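Capsule biosynthesis protein capD (Bacillus anthracis, PDB 3G9K) cleaves the poly-gamma-D-glutamate capsule and, as a transpeptidase, joins it through an amide bond to meso-diaminopimelic acid of the peptidoglycan. Local coordinates at residues Val5-Asp10 with Gln150-Asp155; Ser15-Leu20 with Thr58-Thr63; Gly79-Gln84 with Arg108-Lys113; Glu112-Tyr117 with Gly134-Lys139. One frame throughout, in Å; residues are numbered along the deposited sequence.

Interaction 1: residues Val5-Asp10 with Gln150-Asp155; sequences VIIDRD and QALIKD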
loop_
_atom_site.group_PDB
_atom_site.type_symbol
_atom_site.label_atom_id
_atom_site.label_comp_id
_atom_site.label_asym_id
_atom_site.label_seq_id
_atom_site.Cartn_x
_atom_site.Cartn_y
_atom_site.Cartn_z
ATOM N N VAL B 5 2.688 6.943 -4.515
ATOM C CA VAL B 5 3.326 8.155 -4.005
ATOM C C VAL B 5 3.128 9.263 -5.024
ATOM O O VAL B 5 3.260 9.024 -6.238
ATOM C CB VAL B 5 4.830 7.935 -3.764
ATOM C CG1 VAL B 5 5.446 9.162 -3.012
ATOM C CG2 VAL B 5 5.039 6.601 -2.994
ATOM N N ILE B 6 2.768 10.431 -4.518
ATOM C CA ILE B 6 2.574 11.634 -5.341
ATOM C C ILE B 6 3.327 12.789 -4.717
ATOM O O ILE B 6 3.321 12.915 -3.523
ATOM C CB ILE B 6 1.130 12.002 -5.414
ATOM C CG1 ILE B 6 0.339 10.806 -5.934
ATOM C CG2 ILE B 6 0.923 13.244 -6.362
ATOM C CD1 ILE B 6 -1.149 11.037 -5.918
ATOM N N ILE B 7 3.986 13.599 -5.542
ATOM C CA ILE B 7 4.534 14.887 -5.062
ATOM C C ILE B 7 4.085 15.981 -5.988
ATOM O O ILE B 7 4.110 15.792 -7.208
ATOM C CB ILE B 7 6.066 14.883 -4.994
ATOM C CG1 ILE B 7 6.555 13.690 -4.148
ATOM C CG2 ILE B 7 6.551 16.232 -4.472
ATOM C CD1 ILE B 7 8.068 13.626 -3.989
ATOM N N ASP B 8 3.587 17.078 -5.414
ATOM C CA ASP B 8 3.050 18.180 -6.224
ATOM C C ASP B 8 3.993 19.411 -6.265
ATOM O O ASP B 8 5.124 19.338 -5.788
ATOM C CB ASP B 8 1.619 18.547 -5.787
ATOM C CG ASP B 8 1.554 19.195 -4.437
ATOM O OD1 ASP B 8 2.591 19.682 -3.900
ATOM O OD2 ASP B 8 0.449 19.159 -3.852
ATOM N N ARG B 9 3.535 20.496 -6.908
ATOM C CA ARG B 9 4.331 21.732 -7.038
ATOM C C ARG B 9 4.670 22.394 -5.702
ATOM O O ARG B 9 5.686 23.104 -5.571
ATOM C CB ARG B 9 3.600 22.727 -7.914
ATOM C CG ARG B 9 3.559 22.339 -9.358
ATOM C CD ARG B 9 2.780 23.385 -10.124
ATOM N NE ARG B 9 2.482 23.008 -11.498
ATOM C CZ ARG B 9 1.479 22.223 -11.879
ATOM N NH1 ARG B 9 0.671 21.682 -10.983
ATOM N NH2 ARG B 9 1.295 21.978 -13.173
ATOM N N ASP B 10 3.847 22.174 -4.698
ATOM C CA ASP B 10 4.107 22.738 -3.370
ATOM C C ASP B 10 5.057 21.888 -2.554
ATOM O O ASP B 10 5.378 22.229 -1.428
ATOM C CB ASP B 10 2.798 22.944 -2.622
ATOM C CG ASP B 10 1.842 23.852 -3.380
ATOM O OD1 ASP B 10 2.240 24.999 -3.667
ATOM O OD2 ASP B 10 0.713 23.424 -3.711
ATOM N N GLN B 150 7.032 1.254 -4.361
ATOM C CA GLN B 150 6.832 2.433 -5.189
ATOM C C GLN B 150 7.347 3.628 -4.413
ATOM O O GLN B 150 7.066 3.743 -3.233
ATOM C CB GLN B 150 5.349 2.648 -5.462
ATOM C CG GLN B 150 4.741 1.510 -6.116
ATOM C CD GLN B 150 5.091 1.386 -7.593
ATOM O OE1 GLN B 150 5.361 2.377 -8.330
ATOM N NE2 GLN B 150 5.066 0.176 -8.040
ATOM N N ALA B 151 8.050 4.522 -5.094
ATOM C CA ALA B 151 8.691 5.657 -4.428
ATOM C C ALA B 151 8.816 6.871 -5.385
ATOM O O ALA B 151 8.826 6.716 -6.627
ATOM C CB ALA B 151 10.069 5.244 -3.967
ATOM N N LEU B 152 8.841 8.060 -4.801
ATOM C CA LEU B 152 9.341 9.273 -5.485
ATOM C C LEU B 152 10.399 9.896 -4.605
ATOM O O LEU B 152 10.352 9.772 -3.390
ATOM C CB LEU B 152 8.210 10.277 -5.793
ATOM C CG LEU B 152 7.128 9.856 -6.774
ATOM C CD1 LEU B 152 6.001 10.936 -6.715
ATOM C CD2 LEU B 152 7.615 9.667 -8.225
ATOM N N ILE B 153 11.366 10.537 -5.240
ATOM C CA ILE B 153 12.395 11.270 -4.550
ATOM C C ILE B 153 12.443 12.661 -5.144
ATOM O O ILE B 153 12.620 12.787 -6.339
ATOM C CB ILE B 153 13.774 10.641 -4.779
ATOM C CG1 ILE B 153 13.804 9.175 -4.329
ATOM C CG2 ILE B 153 14.885 11.458 -4.064
ATOM C CD1 ILE B 153 15.147 8.475 -4.644
ATOM N N LYS B 154 12.340 13.693 -4.299
ATOM C CA LYS B 154 12.562 15.063 -4.738
ATOM C C LYS B 154 13.937 15.540 -4.281
ATOM O O LYS B 154 14.242 15.475 -3.103
ATOM C CB LYS B 154 11.499 16.010 -4.195
ATOM C CG LYS B 154 11.730 17.462 -4.610
ATOM C CD LYS B 154 10.473 18.291 -4.575
ATOM C CE LYS B 154 10.754 19.683 -5.146
ATOM N NZ LYS B 154 9.699 20.639 -4.741
ATOM N N ASP B 155 14.752 15.982 -5.220
ATOM C CA ASP B 155 15.972 16.712 -4.926
ATOM C C ASP B 155 15.570 18.120 -4.617
ATOM O O ASP B 155 15.142 18.818 -5.469
ATOM C CB ASP B 155 16.905 16.720 -6.129
ATOM C CG ASP B 155 18.242 17.406 -5.849
ATOM O OD1 ASP B 155 18.289 18.364 -5.101
ATOM O OD2 ASP B 155 19.230 16.969 -6.406
#
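Leu152 overlaps Val5 and Ile7, its CD1 methyl resting on the backbone between them: CD1 is 3.4 Å from Val5 O and 3.5 Å from Ile7 N. Its CG stands anti to the carbonyl carbon (chi1 -65°). The side chain slides past those of Val5 and Ile7, which run the opposite way. Ile7 covers one flank, its CG1 3.8 Å from Leu152 CD1 and its CD1 equally near Leu152 CB. Val5 covers another with CG1, 4.1 Å from Leu152 CB, while its second methyl, CG2, sits 3.5 Å from the backbone O of Gln150. Further along, Ile7 CD1 reaches the root of the extended Lys154 chain at CB, 4.2 Å away. The strands run nearly parallel, 20° apart and 6.5 Å between axes, and belong to different antiparallel sheets: Val5-Ile7 pairs with strand 13-19 and with a strand of the other chain, Gln150-Asp155 with strands 70-75 and 160-164. Such face-to-face packing of two sheets fits the Ntn-hydrolase fold to which the family belongs. Ile6 turns its side chain to the other side, where Leu38 of the other chain covers it. Most backbone groups here are engaged within their own sheets (Ile6 with Val14, Leu152 with Gly73), and what joins the layers is mainly shape and apolar burial.

Interaction 2: residues Ser15-Leu20 with Thr58-Thr63; sequences SSTNTL and TFMAPT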
loop_
_atom_site.group_PDB
_atom_site.type_symbol
_atom_site.label_atom_id
_atom_site.label_comp_id
_atom_site.label_asym_id
_atom_site.label_seq_id
_atom_site.Cartn_x
_atom_site.Cartn_y
_atom_site.Cartn_z
ATOM N N SER B 15 1.807 9.579 0.527
ATOM C CA SER B 15 2.208 8.169 0.431
ATOM C C SER B 15 1.030 7.382 0.959
ATOM O O SER B 15 0.681 7.513 2.155
ATOM C CB SER B 15 3.449 7.947 1.270
ATOM O OG SER B 15 4.001 6.675 1.094
ATOM N N SER B 16 0.418 6.571 0.101
ATOM C CA SER B 16 -0.838 5.902 0.476
ATOM C C SER B 16 -0.797 4.429 0.127
ATOM O O SER B 16 -0.306 4.040 -0.940
ATOM C CB SER B 16 -2.023 6.601 -0.166
ATOM O OG SER B 16 -3.220 5.871 0.059
ATOM N N THR B 17 -1.244 3.601 1.074
ATOM C CA THR B 17 -1.498 2.191 0.752
ATOM C C THR B 17 -2.953 1.757 1.004
ATOM O O THR B 17 -3.517 1.967 2.058
ATOM C CB THR B 17 -0.290 1.215 1.203
ATOM O OG1 THR B 17 -0.706 -0.132 1.517
ATOM C CG2 THR B 17 0.692 1.807 2.149
ATOM N N ASN B 18 -3.577 1.224 -0.043
ATOM C CA ASN B 18 -4.951 0.792 -0.008
ATOM C C ASN B 18 -5.024 -0.710 -0.211
ATOM O O ASN B 18 -4.152 -1.289 -0.865
ATOM C CB ASN B 18 -5.748 1.467 -1.107
ATOM C CG ASN B 18 -5.802 3.001 -0.952
ATOM O OD1 ASN B 18 -5.712 3.523 0.156
ATOM N ND2 ASN B 18 -5.974 3.705 -2.072
ATOM N N THR B 19 -6.054 -1.352 0.350
ATOM C CA THR B 19 -6.114 -2.794 0.265
ATOM C C THR B 19 -7.505 -3.408 0.420
ATOM O O THR B 19 -8.440 -2.772 0.929
ATOM C CB THR B 19 -5.176 -3.395 1.303
ATOM O OG1 THR B 19 -4.982 -4.787 1.028
ATOM C CG2 THR B 19 -5.753 -3.210 2.725
ATOM N N LEU B 20 -7.618 -4.639 -0.058
ATOM C CA LEU B 20 -8.728 -5.538 0.217
ATOM C C LEU B 20 -8.304 -6.685 1.149
ATOM O O LEU B 20 -9.079 -7.486 1.541
ATOM C CB LEU B 20 -9.277 -6.151 -1.048
ATOM C CG LEU B 20 -9.810 -5.284 -2.154
ATOM C CD1 LEU B 20 -10.234 -6.097 -3.306
ATOM C CD2 LEU B 20 -10.875 -4.389 -1.686
ATOM N N THR B 58 -2.259 -4.009 10.932
ATOM C CA THR B 58 -1.735 -4.234 9.586
ATOM C C THR B 58 -0.276 -3.850 9.531
ATOM O O THR B 58 0.189 -2.953 10.246
ATOM C CB THR B 58 -2.544 -3.465 8.488
ATOM O OG1 THR B 58 -1.914 -3.635 7.208
ATOM C CG2 THR B 58 -2.633 -2.010 8.832
ATOM N N PHE B 59 0.454 -4.528 8.689
ATOM C CA PHE B 59 1.838 -4.260 8.515
ATOM C C PHE B 59 2.103 -3.173 7.481
ATOM O O PHE B 59 3.221 -2.809 7.263
ATOM C CB PHE B 59 2.557 -5.549 8.149
ATOM C CG PHE B 59 2.997 -6.351 9.342
ATOM C CD1 PHE B 59 4.158 -6.061 9.987
ATOM C CD2 PHE B 59 2.238 -7.372 9.811
ATOM C CE1 PHE B 59 4.545 -6.784 11.062
ATOM C CE2 PHE B 59 2.628 -8.081 10.901
ATOM C CZ PHE B 59 3.773 -7.792 11.512
HETATM N N MSE B 60 1.057 -2.682 6.839
HETATM C CA MSE B 60 1.169 -1.535 5.923
HETATM C C MSE B 60 1.861 -0.361 6.606
HETATM O O MSE B 60 1.581 -0.068 7.771
HETATM C CB MSE B 60 -0.208 -1.105 5.410
HETATM C CG MSE B 60 -0.878 -2.097 4.443
HETATM SE SE MSE B 60 -2.533 -1.336 3.743
HETATM C CE MSE B 60 -3.728 -1.527 5.289
ATOM N N ALA B 61 2.724 0.312 5.883
ATOM C CA ALA B 61 3.525 1.373 6.429
ATOM C C ALA B 61 3.941 2.481 5.443
ATOM O O ALA B 61 5.077 2.656 5.185
ATOM C CB ALA B 61 4.706 0.808 7.099
ATOM N N PRO B 62 2.986 3.241 4.941
ATOM C CA PRO B 62 3.325 4.383 4.073
ATOM C C PRO B 62 4.230 5.325 4.873
ATOM O O PRO B 62 3.988 5.540 6.056
ATOM C CB PRO B 62 1.971 5.011 3.746
ATOM C CG PRO B 62 1.027 4.474 4.844
ATOM C CD PRO B 62 1.550 3.154 5.234
ATOM N N THR B 63 5.269 5.828 4.214
ATOM C CA THR B 63 6.383 6.475 4.875
ATOM C C THR B 63 6.902 7.640 4.004
ATOM O O THR B 63 6.857 7.584 2.772
ATOM C CB THR B 63 7.501 5.420 5.195
ATOM O OG1 THR B 63 6.984 4.434 6.100
ATOM C CG2 THR B 63 8.805 6.050 5.839
#
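Strand Ser15-Thr19 and the irregular segment Thr58-Thr63 run in nearly opposite directions, 172° apart, coming nearest where the CA atoms of Ser15 and Pro62 are 5.4 Å from each other. The alternate residues Ser15, Thr17 and Thr19 face the loop. Pro62 CB lies 3.2 Å from Ser15 O, and the ring edge at Pro62 CD presses on Thr17 CG2 at 3.5 Å, tight for two carbons, the two side chains crossing at about a right angle. Met60, a selenomethionine, crosses Thr17 and Thr19 at a slant; the bend at chi3 (-75°) carries CE to 3.7 Å from Thr19 CG2. The strand follows the N-terminal strand 2-7, which comes directly after the nucleophile Thr1, the hallmark of an Ntn hydrolase, and Thr19 OG1 is hydrogen-bonded to Thr1 OG1 and to Ser21 N, so the methyl packed by Met60 belongs to a residue that probably helps to position the nucleophile's hydroxyl. Thr17 OG1, buried with no polar partner in the model, is 3.1 Å from Met60 SE. The loop is shaped from within: Thr58 OG1 accepts from Met60 N at 3.1 Å, an ST turn, and Thr63 OG1 donates to Ala61 O at 2.8 Å from above the carbonyl plane.

Interaction 3: residues Gly79-Gln84 with Arg108-Lys113; sequences GNRIPQ and RFTFEK. With GLU (glutamic acid), chain E; GLU (glutamic acid), chain F.
Van der Waals contact centres on Thr110, whose CG2 lies 4.0 Å from Arg81 CB and also near Gln84 CB, while its OG1 is 3.8 Å from Arg81 CD. The Gln84 side chain, extended beyond CG, passes Thr110 and carries its carboxamide to the backbone of Phe111, with Gln84 CD 3.6 Å from Phe111 N. A water links Gln84 to the strand, giving one proton to Gln84 O, 2.7 Å away, and the other to Phe109 O. Hydrogen bonds to ligand come from the opening turn of the 79-84 segment. Arg81 NH2 donates to O of the chain E glutamic acid at 3.3 Å and NH1 adds a weak bond to that oxygen, which lies at the edge of the guanidinium; this is the carbonyl of the amide joining the two glutamates. Gly79 N meets OXT of the chain F glutamic acid at 2.9 Å in a weak bond, and Asn80 ND2 is 3.1 Å from OE2 of chain E. The bend at chi3 (-45°) sets Arg81 NE, which donates to Phe145 O; the guanidinium also makes a cation-pi contact with Phe145. Held through its aliphatic part by Thr110 and through NE by Phe145, the guanidinium can present both terminal nitrogens to the ligand carbonyl, and its charge would probably polarise that amide.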
loop_
_atom_site.group_PDB
_atom_site.type_symbol
_atom_site.label_atom_id
_atom_site.label_comp_id
_atom_site.label_asym_id
_atom_site.label_seq_id
_atom_site.Cartn_x
_atom_site.Cartn_y
_atom_site.Cartn_z
ATOM N N GLY B 79 1.828 -7.606 2.919
ATOM C CA GLY B 79 1.316 -8.202 4.160
ATOM C C GLY B 79 2.299 -8.141 5.298
ATOM O O GLY B 79 2.965 -7.130 5.489
ATOM N N ASN B 80 2.479 -9.254 6.019
ATOM C CA ASN B 80 3.396 -9.244 7.162
ATOM C C ASN B 80 4.885 -9.159 6.808
ATOM O O ASN B 80 5.721 -9.158 7.722
ATOM C CB ASN B 80 3.120 -10.430 8.133
ATOM C CG ASN B 80 3.351 -11.807 7.497
ATOM O OD1 ASN B 80 4.090 -11.950 6.521
ATOM N ND2 ASN B 80 2.741 -12.833 8.087
ATOM N N ARG B 81 5.211 -9.061 5.514
ATOM C CA ARG B 81 6.596 -8.945 5.035
ATOM C C ARG B 81 7.020 -7.493 4.791
ATOM O O ARG B 81 8.207 -7.203 4.631
ATOM C CB ARG B 81 6.781 -9.780 3.759
ATOM C CG ARG B 81 6.604 -11.250 4.055
ATOM C CD ARG B 81 6.470 -12.150 2.905
ATOM N NE ARG B 81 5.568 -11.676 1.868
ATOM C CZ ARG B 81 4.254 -11.865 1.819
ATOM N NH1 ARG B 81 3.605 -12.453 2.801
ATOM N NH2 ARG B 81 3.573 -11.402 0.787
ATOM N N ILE B 82 6.053 -6.572 4.815
ATOM C CA ILE B 82 6.285 -5.208 4.357
ATOM C C ILE B 82 7.545 -4.579 4.930
ATOM O O ILE B 82 8.379 -4.088 4.166
ATOM C CB ILE B 82 5.053 -4.313 4.584
ATOM C CG1 ILE B 82 3.952 -4.663 3.541
ATOM C CG2 ILE B 82 5.462 -2.822 4.481
ATOM C CD1 ILE B 82 2.587 -4.002 3.812
ATOM N N PRO B 83 7.679 -4.540 6.271
ATOM C CA PRO B 83 8.894 -3.913 6.800
ATOM C C PRO B 83 10.166 -4.699 6.553
ATOM O O PRO B 83 11.228 -4.112 6.503
ATOM C CB PRO B 83 8.610 -3.770 8.277
ATOM C CG PRO B 83 7.625 -4.788 8.575
ATOM C CD PRO B 83 6.776 -4.971 7.344
ATOM N N GLN B 84 10.044 -6.008 6.359
ATOM C CA GLN B 84 11.189 -6.829 5.896
ATOM C C GLN B 84 11.604 -6.523 4.476
ATOM O O GLN B 84 12.740 -6.688 4.121
ATOM C CB GLN B 84 10.873 -8.312 6.013
ATOM C CG GLN B 84 10.764 -8.775 7.479
ATOM C CD GLN B 84 10.802 -10.270 7.570
ATOM O OE1 GLN B 84 9.798 -10.917 7.871
ATOM N NE2 GLN B 84 11.936 -10.830 7.237
ATOM N N ARG B 108 15.079 -10.417 -3.326
ATOM C CA ARG B 108 14.775 -10.177 -1.934
ATOM C C ARG B 108 14.726 -11.468 -1.116
ATOM O O ARG B 108 14.678 -12.574 -1.681
ATOM C CB ARG B 108 13.437 -9.455 -1.840
ATOM C CG ARG B 108 13.505 -8.033 -2.379
ATOM C CD ARG B 108 12.153 -7.393 -2.512
ATOM N NE ARG B 108 12.304 -6.117 -3.203
ATOM C CZ ARG B 108 11.311 -5.414 -3.745
ATOM N NH1 ARG B 108 10.052 -5.786 -3.582
ATOM N NH2 ARG B 108 11.611 -4.300 -4.421
ATOM N N PHE B 109 14.726 -11.288 0.203
ATOM C CA PHE B 109 14.506 -12.375 1.164
ATOM C C PHE B 109 13.702 -11.880 2.352
ATOM O O PHE B 109 13.822 -10.718 2.757
ATOM C CB PHE B 109 15.846 -12.920 1.676
ATOM C CG PHE B 109 16.693 -11.885 2.357
ATOM C CD1 PHE B 109 17.624 -11.156 1.632
ATOM C CD2 PHE B 109 16.554 -11.629 3.697
ATOM C CE1 PHE B 109 18.399 -10.192 2.245
ATOM C CE2 PHE B 109 17.313 -10.663 4.322
ATOM C CZ PHE B 109 18.247 -9.945 3.595
ATOM N N THR B 110 12.909 -12.774 2.930
ATOM C CA THR B 110 12.188 -12.493 4.178
ATOM C C THR B 110 12.249 -13.717 5.092
ATOM O O THR B 110 12.567 -14.803 4.642
ATOM C CB THR B 110 10.691 -12.160 3.928
ATOM O OG1 THR B 110 10.024 -13.306 3.390
ATOM C CG2 THR B 110 10.553 -10.978 2.941
ATOM N N PHE B 111 11.897 -13.526 6.356
ATOM C CA PHE B 111 11.949 -14.591 7.354
ATOM C C PHE B 111 10.596 -14.825 8.001
ATOM O O PHE B 111 9.854 -13.885 8.267
ATOM C CB PHE B 111 12.983 -14.245 8.401
ATOM C CG PHE B 111 14.368 -14.206 7.855
ATOM C CD1 PHE B 111 14.913 -13.016 7.394
ATOM C CD2 PHE B 111 15.109 -15.366 7.743
ATOM C CE1 PHE B 111 16.189 -12.983 6.873
ATOM C CE2 PHE B 111 16.380 -15.331 7.226
ATOM C CZ PHE B 111 16.917 -14.127 6.791
ATOM N N GLU B 112 10.310 -16.079 8.262
ATOM C CA GLU B 112 9.095 -16.503 8.898
ATOM C C GLU B 112 9.517 -17.581 9.882
ATOM O O GLU B 112 9.992 -18.610 9.492
ATOM C CB GLU B 112 8.157 -17.037 7.849
ATOM C CG GLU B 112 7.066 -17.922 8.334
ATOM C CD GLU B 112 5.949 -17.146 8.927
ATOM O OE1 GLU B 112 6.109 -16.669 10.052
ATOM O OE2 GLU B 112 4.906 -16.995 8.285
ATOM N N LYS B 113 9.400 -17.302 11.164
ATOM C CA LYS B 113 9.966 -18.181 12.143
ATOM C C LYS B 113 11.353 -18.536 11.707
ATOM O O LYS B 113 12.125 -17.685 11.369
ATOM C CB LYS B 113 9.140 -19.453 12.282
ATOM C CG LYS B 113 7.965 -19.335 13.219
ATOM C CD LYS B 113 6.918 -18.422 12.625
ATOM C CE LYS B 113 5.519 -18.595 13.207
ATOM N NZ LYS B 113 4.575 -17.715 12.459
HETATM N N GLU E . -0.563 -13.923 3.031
HETATM C CA GLU E . -1.274 -12.612 3.173
HETATM C C GLU E . -0.626 -11.471 2.373
HETATM O O GLU E . 0.500 -11.592 1.866
HETATM C CB GLU E . -1.401 -12.204 4.642
HETATM C CG GLU E . -0.145 -11.627 5.268
HETATM C CD GLU E . -0.466 -10.909 6.561
HETATM O OE1 GLU E . -1.266 -9.940 6.515
HETATM O OE2 GLU E . 0.066 -11.324 7.621
HETATM N N GLU F . -1.344 -10.350 2.323
HETATM C CA GLU F . -1.063 -9.273 1.383
HETATM C C GLU F . -1.542 -7.901 1.899
HETATM O O GLU F . -2.713 -7.781 2.259
HETATM C CB GLU F . -1.741 -9.626 0.058
HETATM C CG GLU F . -1.979 -8.460 -0.883
HETATM C CD GLU F . -0.720 -7.899 -1.488
HETATM O OE1 GLU F . 0.378 -8.111 -0.931
HETATM O OE2 GLU F . -0.869 -7.216 -2.518
HETATM O OXT GLU F . -0.815 -6.883 1.966
HETATM O O HOH W 1 14.460 -8.747 4.456
#

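Interaction 4: residues Glu112-Tyr117 with Gly134-Lys139; sequences EKNTAY and GLNVKK
Ala116 and Asn136 join the two parallel strands of a beta-alpha-beta unit, 115-118 and 136-139, connected through helix 124-131. The tight part is the backbone ladder. Ala116 N donates to Asn136 O at 2.7 Å, almost straight at 167°, and Lys138 N donates to Ala116 O at 2.9 Å; Asn136 N reaches Asn114 O with a longer bond of 3.2 Å. CA-H...O contacts fill the gaps, as from Thr115 CA to Asn136 O and from Val137 CA to Ala116 O. On the face of Ala116 and Val137 the small CB of Ala116 meets Val137 CG2 at 4.1 Å, and Phe111 of strand 109-112 and, from the other chain, Met268 pack against Ala116. Strand 109-112 lies on the other side of 115-118, reached by a type II' turn from Glu112 to Thr115.

The looser part is the start of the ladder and the opposite face, where Asn114, Asn136 and Lys138 are exposed. There Asn114, turned to an unusual chi1 of -144°, gives only a weak bond from ND2 to Gly134 O, 2.6 Å long but bent to 130°, just after a cis peptide bond. Thr115 OG1 and Asn136 OD1 stay 3.6 Å apart. Lys138 runs beside Tyr117 in the same direction, CG 4.2 Å from CE1. The Tyr117 ring receives Lys138 O at its edge, 3.7 Å from CD1, while one of its faces carries Thr115 CG2, offset toward the rim.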
loop_
_atom_site.group_PDB
_atom_site.type_symbol
_atom_site.label_atom_id
_atom_site.label_comp_id
_atom_site.label_asym_id
_atom_site.label_seq_id
_atom_site.Cartn_x
_atom_site.Cartn_y
_atom_site.Cartn_z
ATOM N N GLU B 112 10.310 -16.079 8.262
ATOM C CA GLU B 112 9.095 -16.503 8.898
ATOM C C GLU B 112 9.517 -17.581 9.882
ATOM O O GLU B 112 9.992 -18.610 9.492
ATOM C CB GLU B 112 8.157 -17.037 7.849
ATOM C CG GLU B 112 7.066 -17.922 8.334
ATOM C CD GLU B 112 5.949 -17.146 8.927
ATOM O OE1 GLU B 112 6.109 -16.669 10.052
ATOM O OE2 GLU B 112 4.906 -16.995 8.285
ATOM N N LYS B 113 9.400 -17.302 11.164
ATOM C CA LYS B 113 9.966 -18.181 12.143
ATOM C C LYS B 113 11.353 -18.536 11.707
ATOM O O LYS B 113 12.125 -17.685 11.369
ATOM C CB LYS B 113 9.140 -19.453 12.282
ATOM C CG LYS B 113 7.965 -19.335 13.219
ATOM C CD LYS B 113 6.918 -18.422 12.625
ATOM C CE LYS B 113 5.519 -18.595 13.207
ATOM N NZ LYS B 113 4.575 -17.715 12.459
ATOM N N ASN B 114 11.664 -19.813 11.696
ATOM C CA ASN B 114 13.010 -20.246 11.366
ATOM C C ASN B 114 13.337 -20.385 9.875
ATOM O O ASN B 114 14.408 -20.751 9.545
ATOM C CB ASN B 114 13.323 -21.541 12.104
ATOM C CG ASN B 114 14.728 -21.621 12.538
ATOM O OD1 ASN B 114 15.277 -20.681 13.092
ATOM N ND2 ASN B 114 15.348 -22.765 12.287
ATOM N N THR B 115 12.418 -20.068 8.985
ATOM C CA THR B 115 12.629 -20.174 7.530
ATOM C C THR B 115 13.049 -18.836 6.904
ATOM O O THR B 115 12.562 -17.772 7.289
ATOM C CB THR B 115 11.343 -20.635 6.778
ATOM O OG1 THR B 115 10.823 -21.843 7.359
ATOM C CG2 THR B 115 11.633 -20.866 5.290
ATOM N N ALA B 116 13.943 -18.910 5.929
ATOM C CA ALA B 116 14.297 -17.763 5.111
ATOM C C ALA B 116 13.684 -17.993 3.727
ATOM O O ALA B 116 14.005 -18.960 3.040
ATOM C CB ALA B 116 15.798 -17.603 5.033
ATOM N N TYR B 117 12.741 -17.133 3.352
ATOM C CA TYR B 117 12.146 -17.191 2.034
ATOM C C TYR B 117 13.008 -16.349 1.122
ATOM O O TYR B 117 13.397 -15.256 1.483
ATOM C CB TYR B 117 10.714 -16.686 2.049
ATOM C CG TYR B 117 9.740 -17.609 2.758
ATOM C CD1 TYR B 117 9.518 -18.916 2.308
ATOM C CD2 TYR B 117 9.017 -17.164 3.851
ATOM C CE1 TYR B 117 8.601 -19.756 2.950
ATOM C CE2 TYR B 117 8.109 -17.998 4.510
ATOM C CZ TYR B 117 7.907 -19.286 4.059
ATOM O OH TYR B 117 6.994 -20.072 4.726
ATOM N N GLY B 134 20.401 -21.504 12.998
ATOM C CA GLY B 134 20.189 -22.435 11.901
ATOM C C GLY B 134 18.878 -22.140 11.204
ATOM O O GLY B 134 17.840 -22.696 11.557
ATOM N N LEU B 135 18.932 -21.251 10.216
ATOM C CA LEU B 135 17.778 -20.927 9.378
ATOM C C LEU B 135 17.747 -21.911 8.222
ATOM O O LEU B 135 18.797 -22.239 7.670
ATOM C CB LEU B 135 17.888 -19.502 8.802
ATOM C CG LEU B 135 17.903 -18.256 9.704
ATOM C CD1 LEU B 135 16.709 -18.228 10.649
ATOM C CD2 LEU B 135 19.212 -18.139 10.466
ATOM N N ASN B 136 16.562 -22.379 7.848
ATOM C CA ASN B 136 16.435 -23.135 6.601
ATOM C C ASN B 136 15.872 -22.230 5.507
ATOM O O ASN B 136 15.283 -21.196 5.803
ATOM C CB ASN B 136 15.641 -24.438 6.774
ATOM C CG ASN B 136 14.206 -24.215 7.173
ATOM O OD1 ASN B 136 13.311 -24.249 6.326
ATOM N ND2 ASN B 136 13.967 -24.015 8.465
ATOM N N VAL B 137 16.079 -22.615 4.252
ATOM C CA VAL B 137 15.882 -21.712 3.120
ATOM C C VAL B 137 14.942 -22.317 2.092
ATOM O O VAL B 137 15.073 -23.485 1.746
ATOM C CB VAL B 137 17.232 -21.371 2.461
ATOM C CG1 VAL B 137 17.035 -20.548 1.212
ATOM C CG2 VAL B 137 18.127 -20.629 3.454
ATOM N N LYS B 138 14.001 -21.512 1.609
ATOM C CA LYS B 138 12.980 -21.963 0.666
ATOM C C LYS B 138 12.680 -20.859 -0.349
ATOM O O LYS B 138 12.296 -19.755 0.024
ATOM C CB LYS B 138 11.708 -22.343 1.438
ATOM C CG LYS B 138 10.452 -22.631 0.587
ATOM C CD LYS B 138 9.922 -24.064 0.747
ATOM C CE LYS B 138 8.398 -24.124 0.606
ATOM N NZ LYS B 138 7.888 -25.530 0.472
ATOM N N LYS B 139 12.842 -21.183 -1.629
ATOM C CA LYS B 139 12.571 -20.251 -2.717
ATOM C C LYS B 139 11.069 -20.089 -2.990
ATOM O O LYS B 139 10.367 -21.068 -3.244
ATOM C CB LYS B 139 13.281 -20.708 -3.995
ATOM C CG LYS B 139 12.929 -19.905 -5.228
ATOM C CD LYS B 139 13.773 -20.318 -6.402
ATOM C CE LYS B 139 13.149 -19.855 -7.715
ATOM N NZ LYS B 139 14.119 -19.983 -8.853
#

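Overall arrangement
Interactions 1 and 2 lie on neighbouring strands, 2-7 and 13-19, with centres 17 Å apart, and meet where Val5 CG2 is 4.2 Å from Ser15 OG. Interaction 2 leads to the active site: the Thr19 side chain is about 3 Å from that of Thr1 and about 4 Å from a bound glutamic acid. Interaction 3 contributes Gly79, Asn80 and Arg81 to the binding site and abuts interaction 2 directly, Phe59 CB lying 3.1 Å from Gly79 O. Interaction 4 shares Glu112 and Lys113 with interaction 3, their centres 11 Å apart, and a probable hydrogen bond links Tyr117 N to Thr110 O (2.7 Å). Interactions 1 and 4, centres 36 Å apart, lie on opposite sides of the chain's centre.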